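Local coordinates for surface-associated protein (Methylococcus capsulatus, PDB 2VOV), which binds copper as a secreted protein, with the help of an oxidized tryptophan, and probably takes part in the bacterium's copper homeostasis, at residues L178-T183 against L216-H222; S197-I201 against G290-L294. All coordinates share one frame. Numbering follows the deposited sequence.

Contact 1: residues L178-T183 against L216-H222; sequences LFWAGT and LPPKADH
A tryptophan held between a leucine and the methylene chain of a lysine, with its indole nitrogen tied to a backbone carbonyl, illustrates how irregular loops can be joined without a shared sheet. Here the type II beta turn W180-T183 and the segment before it, in the loop between strands 165-172 and 197-199, meet 216-222, in the loop between strands 209-214 and 239-250. The segments run in opposite directions, with CA pairs L178-H222 at 8.4 Å, W180-K219 at 7.3 Å and G182-P217 at 6.1 Å. W180 (chi1 t, chi2 -62°) buries the largest share, 128 of the 471 Å², followed by K219 and L216. L216 CD1 lies over one face, 3.7 Å from the centroid of the six-membered ring, and K219 CD over the opposite face, 3.5 Å from the same centroid; both are CH-pi contacts. In the ring plane, W180 NE1 donates to P217 O at 2.8 Å, while the benzo edge points at the face of H222 in a T-shaped pair (centroids 5.0 Å, planes 61°). H222 is fixed from outside by E174 and K236. At G182 (phi 98°, psi -4°) a CB would clash with the P217 ring. K219 extends t, t, t before chi4 turns p, so that its NZ forms a salt bridge with D221 OD1 at 2.9 Å, shares a water with A181 N, and donates to F179 O at 2.8 Å.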
loop_
_atom_site.group_PDB
_atom_site.type_symbol
_atom_site.label_atom_id
_atom_site.label_comp_id
_atom_site.label_asym_id
_atom_site.label_seq_id
_atom_site.Cartn_x
_atom_site.Cartn_y
_atom_site.Cartn_z
ATOM N N LEU A 178 -10.785 1.587 12.025
ATOM C CA LEU A 178 -10.513 0.878 13.263
ATOM C C LEU A 178 -9.784 1.791 14.240
ATOM O O LEU A 178 -8.583 2.031 14.117
ATOM C CB LEU A 178 -9.684 -0.369 12.949
ATOM C CG LEU A 178 -9.260 -1.252 14.127
ATOM C CD1 LEU A 178 -10.469 -1.665 14.956
ATOM C CD2 LEU A 178 -8.509 -2.472 13.611
ATOM N N PHE A 179 -10.525 2.320 15.213
ATOM C CA PHE A 179 -9.926 3.077 16.291
ATOM C C PHE A 179 -9.332 2.087 17.290
ATOM O O PHE A 179 -10.007 1.148 17.706
ATOM C CB PHE A 179 -10.984 3.950 16.973
ATOM C CG PHE A 179 -10.500 4.597 18.254
ATOM C CD1 PHE A 179 -9.672 5.703 18.209
ATOM C CD2 PHE A 179 -10.853 4.082 19.506
ATOM C CE1 PHE A 179 -9.211 6.300 19.377
ATOM C CE2 PHE A 179 -10.388 4.675 20.683
ATOM C CZ PHE A 179 -9.568 5.772 20.617
ATOM N N TRP A 180 -8.064 2.276 17.638
ATOM C CA TRP A 180 -7.405 1.407 18.625
ATOM C C TRP A 180 -6.637 2.254 19.640
ATOM O O TRP A 180 -5.545 2.738 19.356
ATOM C CB TRP A 180 -6.482 0.374 17.947
ATOM C CG TRP A 180 -6.293 -0.844 18.806
ATOM C CD1 TRP A 180 -5.730 -0.893 20.058
ATOM C CD2 TRP A 180 -6.708 -2.183 18.500
ATOM N NE1 TRP A 180 -5.756 -2.178 20.541
ATOM C CE2 TRP A 180 -6.352 -2.995 19.611
ATOM C CE3 TRP A 180 -7.339 -2.778 17.400
ATOM C CZ2 TRP A 180 -6.617 -4.366 19.646
ATOM C CZ3 TRP A 180 -7.605 -4.135 17.438
ATOM C CH2 TRP A 180 -7.240 -4.921 18.556
ATOM N N ALA A 181 -7.229 2.460 20.819
ATOM C CA ALA A 181 -6.601 3.288 21.837
ATOM C C ALA A 181 -5.242 2.714 22.229
ATOM O O ALA A 181 -5.092 1.499 22.371
ATOM C CB ALA A 181 -7.489 3.384 23.069
ATOM N N GLY A 182 -4.258 3.589 22.406
ATOM C CA GLY A 182 -2.942 3.169 22.897
ATOM C C GLY A 182 -1.924 2.964 21.793
ATOM O O GLY A 182 -0.755 2.702 22.053
ATOM N N THR A 183 -2.373 3.101 20.551
ATOM C CA THR A 183 -1.491 2.989 19.394
ATOM C C THR A 183 -0.801 4.332 19.145
ATOM O O THR A 183 -1.097 5.311 19.819
ATOM C CB THR A 183 -2.257 2.482 18.150
ATOM O OG1 THR A 183 -3.373 3.350 17.877
ATOM C CG2 THR A 183 -2.759 1.051 18.385
ATOM N N LEU A 216 -1.203 -5.843 20.906
ATOM C CA LEU A 216 -1.789 -4.508 21.028
ATOM C C LEU A 216 -2.364 -4.287 22.426
ATOM O O LEU A 216 -2.709 -5.251 23.107
ATOM C CB LEU A 216 -2.906 -4.340 19.993
ATOM C CG LEU A 216 -2.471 -4.043 18.556
ATOM C CD1 LEU A 216 -3.514 -4.518 17.558
ATOM C CD2 LEU A 216 -2.192 -2.547 18.407
ATOM N N PRO A 217 -2.505 -3.019 22.844
ATOM C CA PRO A 217 -3.178 -2.766 24.123
ATOM C C PRO A 217 -4.586 -3.366 24.077
ATOM O O PRO A 217 -5.334 -3.102 23.146
ATOM C CB PRO A 217 -3.231 -1.233 24.189
ATOM C CG PRO A 217 -2.105 -0.770 23.287
ATOM C CD PRO A 217 -2.082 -1.773 22.172
ATOM N N PRO A 218 -4.939 -4.222 25.050
ATOM C CA PRO A 218 -6.207 -4.942 24.952
ATOM C C PRO A 218 -7.427 -4.046 24.740
ATOM O O PRO A 218 -7.543 -2.986 25.353
ATOM C CB PRO A 218 -6.288 -5.674 26.295
ATOM C CG PRO A 218 -4.838 -5.917 26.630
ATOM C CD PRO A 218 -4.161 -4.635 26.235
ATOM N N LYS A 219 -8.322 -4.506 23.874
ATOM C CA LYS A 219 -9.461 -3.717 23.418
ATOM C C LYS A 219 -10.709 -4.563 23.565
ATOM O O LYS A 219 -10.722 -5.713 23.143
ATOM C CB LYS A 219 -9.245 -3.332 21.942
ATOM C CG LYS A 219 -10.381 -2.562 21.261
ATOM C CD LYS A 219 -9.945 -2.135 19.840
ATOM C CE LYS A 219 -11.081 -1.538 18.996
ATOM N NZ LYS A 219 -11.551 -0.261 19.586
ATOM N N ALA A 220 -11.763 -3.992 24.151
ATOM C CA ALA A 220 -12.980 -4.757 24.432
ATOM C C ALA A 220 -14.009 -4.733 23.308
ATOM O O ALA A 220 -14.968 -5.503 23.331
ATOM C CB ALA A 220 -13.625 -4.264 25.713
ATOM N N ASP A 221 -13.819 -3.846 22.334
ATOM C CA ASP A 221 -14.786 -3.694 21.256
ATOM C C ASP A 221 -14.111 -3.874 19.905
ATOM O O ASP A 221 -14.376 -3.128 18.960
ATOM C CB ASP A 221 -15.515 -2.340 21.334
ATOM C CG ASP A 221 -14.580 -1.164 21.263
ATOM O OD1 ASP A 221 -13.375 -1.334 21.506
ATOM O OD2 ASP A 221 -15.033 -0.053 20.944
ATOM N N HIS A 222 -13.237 -4.868 19.813
ATOM C CA HIS A 222 -12.728 -5.267 18.511
ATOM C C HIS A 222 -13.720 -6.257 17.931
ATOM O O HIS A 222 -13.702 -7.447 18.266
ATOM C CB HIS A 222 -11.336 -5.886 18.614
ATOM C CG HIS A 222 -10.756 -6.263 17.287
ATOM N ND1 HIS A 222 -9.829 -7.274 17.138
ATOM C CD2 HIS A 222 -10.972 -5.764 16.047
ATOM C CE1 HIS A 222 -9.505 -7.389 15.861
ATOM N NE2 HIS A 222 -10.182 -6.482 15.180
HETATM O O HOH W 1 -9.751 1.139 21.472
HETATM O O HOH W 2 -6.903 -0.479 23.410
#

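Contact 2: residues S197-I201 against G290-L294; sequences SDTVI and GYYML
Two strands from different sheets can pack at right angles with side chains alone bridging the gap, and strands 197-199 and 290-294 are an instance: their axes cross at -90° with a closest approach of 10.5 Å, and the nearest CA atoms, V200 and M293, are 9.3 Å apart. No backbone hydrogen bond could span this distance. Along the first segment, D198 follows S197 with an extended backbone (phi -159°, psi 161°) and, at chi1 t, sends its carboxylate across. D198 OD2 accepts a hydrogen bond of 2.7 Å from Y291 OH, in the plane of the tyrosine ring, which reaches over from chi1 t. The other oxygen, D198 OD1, takes the amide of the next residue, T199 N, at 2.8 Å, and forms a salt bridge with R172, so the buried charge is compensated. M293 (m, t, p) ends in a methyl group that fits against successive residues: its CE is 3.5 Å from D198 OD2, 3.6 Å from T199 O and 3.7 Å from V200 CG1. The T199 hydroxyl turns to L178 O instead, while V200, at chi1 m, gives the methionine its apolar partner, its side chain about 8 Å from the bound copper ion. The whole junction is buried. Strand 197-199 pairs antiparallel with 65-67, whereas 290-302 lies between 135-141 and 165-172 in the large mixed sheet; R172, on 165-172, lies beside both Y291 and M293, and strand 239-250 meets V200 through M242.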
loop_
_atom_site.group_PDB
_atom_site.type_symbol
_atom_site.label_atom_id
_atom_site.label_comp_id
_atom_site.label_asym_id
_atom_site.label_seq_id
_atom_site.Cartn_x
_atom_site.Cartn_y
_atom_site.Cartn_z
ATOM N N SER A 197 -9.300 9.468 8.566
ATOM C CA SER A 197 -8.092 8.754 8.952
ATOM C C SER A 197 -8.411 7.318 9.364
ATOM O O SER A 197 -9.553 6.974 9.649
ATOM C CB SER A 197 -7.396 9.489 10.101
ATOM O OG SER A 197 -7.112 10.836 9.754
ATOM N N ASP A 198 -7.390 6.470 9.393
ATOM C CA ASP A 198 -7.594 5.082 9.795
ATOM C C ASP A 198 -6.262 4.509 10.237
ATOM O O ASP A 198 -5.224 5.048 9.902
ATOM C CB ASP A 198 -8.184 4.265 8.638
ATOM C CG ASP A 198 -8.932 3.026 9.101
ATOM O OD1 ASP A 198 -8.893 2.705 10.312
ATOM O OD2 ASP A 198 -9.546 2.360 8.243
ATOM N N THR A 199 -6.298 3.420 10.992
ATOM C CA THR A 199 -5.069 2.750 11.422
ATOM C C THR A 199 -4.585 1.745 10.387
ATOM O O THR A 199 -5.388 1.052 9.754
ATOM C CB THR A 199 -5.282 1.957 12.725
ATOM O OG1 THR A 199 -6.471 1.168 12.599
ATOM C CG2 THR A 199 -5.400 2.900 13.904
ATOM N N VAL A 200 -3.262 1.645 10.253
ATOM C CA VAL A 200 -2.635 0.513 9.566
ATOM C C VAL A 200 -1.513 0.016 10.464
ATOM O O VAL A 200 -1.183 0.663 11.453
ATOM C CB VAL A 200 -2.097 0.877 8.154
ATOM C CG1 VAL A 200 -3.255 1.286 7.234
ATOM C CG2 VAL A 200 -1.042 1.976 8.238
ATOM N N ILE A 201 -0.923 -1.122 10.126
ATOM C CA ILE A 201 -0.113 -1.860 11.088
ATOM C C ILE A 201 1.228 -1.224 11.427
ATOM O O ILE A 201 1.639 -1.221 12.595
ATOM C CB ILE A 201 0.034 -3.320 10.614
ATOM C CG1 ILE A 201 -1.304 -4.021 10.880
ATOM C CG2 ILE A 201 1.212 -4.032 11.292
ATOM C CD1 ILE A 201 -1.469 -5.350 10.217
ATOM N N GLY A 290 -17.985 -5.329 2.425
ATOM C CA GLY A 290 -17.498 -4.454 3.474
ATOM C C GLY A 290 -16.490 -3.405 3.052
ATOM O O GLY A 290 -16.577 -2.832 1.969
ATOM N N TYR A 291 -15.515 -3.186 3.931
ATOM C CA TYR A 291 -14.630 -2.032 3.902
ATOM C C TYR A 291 -13.247 -2.462 3.444
ATOM O O TYR A 291 -12.646 -3.389 4.001
ATOM C CB TYR A 291 -14.558 -1.469 5.317
ATOM C CG TYR A 291 -13.683 -0.255 5.542
ATOM C CD1 TYR A 291 -14.096 1.007 5.156
ATOM C CD2 TYR A 291 -12.475 -0.381 6.204
ATOM C CE1 TYR A 291 -13.310 2.117 5.407
ATOM C CE2 TYR A 291 -11.679 0.713 6.456
ATOM C CZ TYR A 291 -12.101 1.952 6.061
ATOM O OH TYR A 291 -11.306 3.047 6.321
ATOM N N TYR A 292 -12.759 -1.781 2.410
ATOM C CA TYR A 292 -11.475 -2.073 1.787
ATOM C C TYR A 292 -10.519 -0.900 1.907
ATOM O O TYR A 292 -10.925 0.260 1.852
ATOM C CB TYR A 292 -11.661 -2.409 0.306
ATOM C CG TYR A 292 -12.308 -3.756 0.089
ATOM C CD1 TYR A 292 -11.540 -4.871 -0.209
ATOM C CD2 TYR A 292 -13.692 -3.919 0.218
ATOM C CE1 TYR A 292 -12.127 -6.118 -0.395
ATOM C CE2 TYR A 292 -14.286 -5.175 0.036
ATOM C CZ TYR A 292 -13.499 -6.261 -0.278
ATOM O OH TYR A 292 -14.075 -7.510 -0.457
ATOM N N MET A 293 -9.238 -1.224 2.058
ATOM C CA MET A 293 -8.207 -0.205 2.160
ATOM C C MET A 293 -7.232 -0.387 1.024
ATOM O O MET A 293 -6.741 -1.492 0.795
ATOM C CB MET A 293 -7.496 -0.307 3.507
ATOM C CG MET A 293 -8.464 -0.192 4.682
ATOM S SD MET A 293 -7.663 -0.426 6.282
ATOM C CE MET A 293 -6.826 1.144 6.464
ATOM N N LEU A 294 -6.976 0.699 0.291
ATOM C CA LEU A 294 -6.135 0.630 -0.902
ATOM C C LEU A 294 -4.887 1.484 -0.734
ATOM O O LEU A 294 -4.975 2.671 -0.420
ATOM C CB LEU A 294 -6.922 1.135 -2.114
ATOM C CG LEU A 294 -6.116 1.298 -3.404
ATOM C CD1 LEU A 294 -5.779 -0.052 -4.000
ATOM C CD2 LEU A 294 -6.893 2.134 -4.407
#

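In the fold
The two contacts differ in depth and in chemistry. Contact 1 joins two loops at the partly exposed margin, centred about 22 Å from the middle of the chain, and draws on an aromatic ring, a lysine and ordered water. Contact 2, about 10 Å from that middle, is fully buried and joins two strands through a smaller interface with one polar bond and a methionine methyl. Their segments alternate along the chain and touch: L178 O lies 2.7 Å from T199 OG1 and L178 N 2.8 Å from D198 OD1, both probable hydrogen bonds. Y240 of strand 239-250 touches L178, L216 and H222 as well as T199 and I201. All four segments belong to the CorA-like copper-binding region.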